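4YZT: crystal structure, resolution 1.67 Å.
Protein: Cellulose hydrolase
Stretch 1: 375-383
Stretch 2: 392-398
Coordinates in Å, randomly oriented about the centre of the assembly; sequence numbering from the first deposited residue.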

# COMPACT_ATOMS: atom_id res chain seq x y z
N PRO A 375 -11.57 23.45 -21.23
CA PRO A 375 -10.86 22.61 -22.21
C PRO A 375 -9.78 23.35 -23.00
O PRO A 375 -10.00 24.49 -23.40
CB PRO A 375 -11.97 22.15 -23.15
CG PRO A 375 -12.99 23.22 -23.07
CD PRO A 375 -12.96 23.72 -21.65
N LEU A 376 -8.63 22.72 -23.19
CA LEU A 376 -7.60 23.24 -24.08
C LEU A 376 -8.07 23.10 -25.52
O LEU A 376 -8.87 22.22 -25.83
CB LEU A 376 -6.27 22.52 -23.87
CG LEU A 376 -5.32 23.03 -22.79
CD1 LEU A 376 -5.98 23.06 -21.42
CD2 LEU A 376 -4.06 22.16 -22.76
N LYS A 377 -7.56 23.95 -26.41
CA LYS A 377 -7.95 23.90 -27.81
C LYS A 377 -6.97 23.05 -28.62
O LYS A 377 -5.80 23.41 -28.76
CB LYS A 377 -8.04 25.31 -28.40
N GLU A 378 -7.46 21.94 -29.16
CA GLU A 378 -6.63 21.09 -30.00
C GLU A 378 -6.26 21.79 -31.31
O GLU A 378 -7.14 22.19 -32.08
CB GLU A 378 -7.35 19.77 -30.29
CG GLU A 378 -6.53 18.82 -31.14
CD GLU A 378 -7.21 17.49 -31.35
OE1 GLU A 378 -8.39 17.36 -30.95
OE2 GLU A 378 -6.57 16.58 -31.90
N GLY A 379 -4.97 21.93 -31.55
CA GLY A 379 -4.48 22.62 -32.73
C GLY A 379 -3.59 23.79 -32.36
O GLY A 379 -2.51 23.97 -32.94
N SER A 380 -4.02 24.58 -31.38
CA SER A 380 -3.26 25.75 -30.96
C SER A 380 -2.68 25.57 -29.56
O SER A 380 -1.59 26.06 -29.26
CB SER A 380 -4.14 27.00 -31.00
OG SER A 380 -5.19 26.93 -30.05
N ASP A 381 -3.42 24.88 -28.70
CA ASP A 381 -2.92 24.58 -27.36
C ASP A 381 -2.14 23.27 -27.36
O ASP A 381 -1.14 23.15 -26.67
CB ASP A 381 -4.06 24.52 -26.34
CG ASP A 381 -4.46 25.89 -25.84
OD1 ASP A 381 -3.64 26.83 -25.96
OD2 ASP A 381 -5.59 26.03 -25.33
N TYR A 382 -2.62 22.30 -28.13
CA TYR A 382 -1.94 21.01 -28.21
C TYR A 382 -2.26 20.26 -29.48
O TYR A 382 -3.30 20.47 -30.10
CB TYR A 382 -2.30 20.15 -27.00
CG TYR A 382 -3.72 19.64 -26.97
CD1 TYR A 382 -4.04 18.38 -27.48
CD2 TYR A 382 -4.75 20.39 -26.40
CE1 TYR A 382 -5.35 17.89 -27.45
CE2 TYR A 382 -6.06 19.91 -26.36
CZ TYR A 382 -6.35 18.65 -26.88
OH TYR A 382 -7.64 18.17 -26.84
N THR A 383 -1.35 19.38 -29.88
CA THR A 383 -1.61 18.48 -31.00
C THR A 383 -1.36 17.03 -30.59
O THR A 383 -0.71 16.75 -29.58
CB THR A 383 -0.76 18.83 -32.23
OG1 THR A 383 0.63 18.64 -31.93
CG2 THR A 383 -0.99 20.28 -32.65
N SER A 392 1.48 16.84 -27.91
CA SER A 392 2.43 17.95 -27.84
C SER A 392 1.75 19.19 -27.28
O SER A 392 0.94 19.82 -27.96
CB SER A 392 3.01 18.25 -29.22
OG SER A 392 3.79 19.43 -29.18
N ILE A 393 2.07 19.55 -26.04
CA ILE A 393 1.57 20.79 -25.46
C ILE A 393 2.44 21.93 -25.98
O ILE A 393 3.64 21.93 -25.74
CB ILE A 393 1.60 20.77 -23.92
CG1 ILE A 393 1.05 19.45 -23.37
CG2 ILE A 393 0.84 21.97 -23.36
CD1 ILE A 393 -0.45 19.31 -23.46
N LYS A 394 1.83 22.88 -26.69
CA LYS A 394 2.59 23.98 -27.31
C LYS A 394 3.19 24.93 -26.27
O LYS A 394 2.61 25.16 -25.21
CB LYS A 394 1.71 24.76 -28.28
CG LYS A 394 1.17 23.91 -29.42
CD LYS A 394 2.27 23.05 -30.03
CE LYS A 394 1.69 22.02 -30.99
NZ LYS A 394 2.69 21.00 -31.43
N ALA A 395 4.36 25.46 -26.61
CA ALA A 395 5.13 26.33 -25.71
C ALA A 395 4.33 27.54 -25.26
O ALA A 395 4.36 27.92 -24.09
CB ALA A 395 6.41 26.78 -26.40
N SER A 396 3.59 28.14 -26.18
CA SER A 396 2.77 29.29 -25.85
C SER A 396 1.70 28.95 -24.82
O SER A 396 1.41 29.76 -23.94
CB SER A 396 2.13 29.85 -27.13
OG SER A 396 1.73 28.79 -27.97
N CYS A 397 1.13 27.75 -24.91
CA CYS A 397 0.16 27.32 -23.91
C CYS A 397 0.84 27.11 -22.56
O CYS A 397 0.34 27.58 -21.54
CB CYS A 397 -0.55 26.03 -24.36
SG CYS A 397 -1.62 25.29 -23.09
N LEU A 398 1.98 26.42 -22.54
CA LEU A 398 2.73 26.22 -21.30
C LEU A 398 3.06 27.53 -20.60
O LEU A 398 2.99 27.61 -19.37
CB LEU A 398 4.04 25.48 -21.58
CG LEU A 398 4.01 23.97 -21.71
CD1 LEU A 398 5.40 23.49 -22.09
CD2 LEU A 398 3.57 23.33 -20.39

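The contact is a short antiparallel pairing framed by backbone hydrogen bonds, with side-chain contacts around it. Thr 383 and Ser 392 form the hydrogen-bonded pair: Thr 383 N donates to Ser 392 O at 3.0 Å, and Ser 392 N donates to Thr 383 O at 2.8 Å, the latter nearly straight at 169°. One step along, Tyr 382 and Ile 393 form the non-hydrogen-bonded pair, and their CA atoms close to 4.5 Å, against 5.2 Å for the CA atoms of Thr 383 and Ser 392. The approach also brings Tyr 382 CA to 3.1 Å from Ser 392 O, a CA-H...O contact, so this carbonyl receives a second, softer donor beside the amide.

The ladder gains one more rung where the strand of the second stretch has already ended. Lys 394 N donates to Asp 381 O at 3.0 Å and 165°. Lys 394 is also the N-cap residue: its amide is used across the contact, and its carbonyl O accepts from Leu 398 N at 3.0 Å within the helix.

Its side chain works back along the pairing. With chi1 and chi2 both m and the remainder extended, Lys 394 NZ reaches Thr 383 OG1 at 3.2 Å and, within its own stretch, Ser 392 OG at 3.0 Å. The two hydroxyls sit on the same face of the sheet, so one ammonium can serve both; along the way, Lys 394 CG packs 3.5 Å from Ser 380 O.

In the loop before the strand, several amides find acceptors within the stretch, and Lys 377 O gathers three bonds: Asp 381 N donates to it at 2.8 Å, with weak bonds from Ser 380 N and Tyr 382 N, both at 3.4 Å. Gly 379 N donates to Tyr 382 O at 2.7 Å, occupying a carbonyl that the non-hydrogen-bonded pair leaves free of the partner strand. At phi 122° and psi -45°, Gly 379 adopts a backbone in which a CB would jam against the carbonyl O of Glu 378. Asp 381 adds a side-chain tie: Lys 377 N donates to Asp 381 OD2 at 3.1 Å and 176°, while Asp 381 OD1 rests 3.6 Å from Cys 397 CB, a packing contact.

Apolar contacts complete the join. On the face carrying Tyr 382 and Ile 393, Tyr 382 CB meets Ile 393 CD1 at 4.1 Å, although the end of the tyrosine leads away. Leu 376 CD2 lies 4.0 Å from Cys 397 SG, linking the loop to the first turn of the helix.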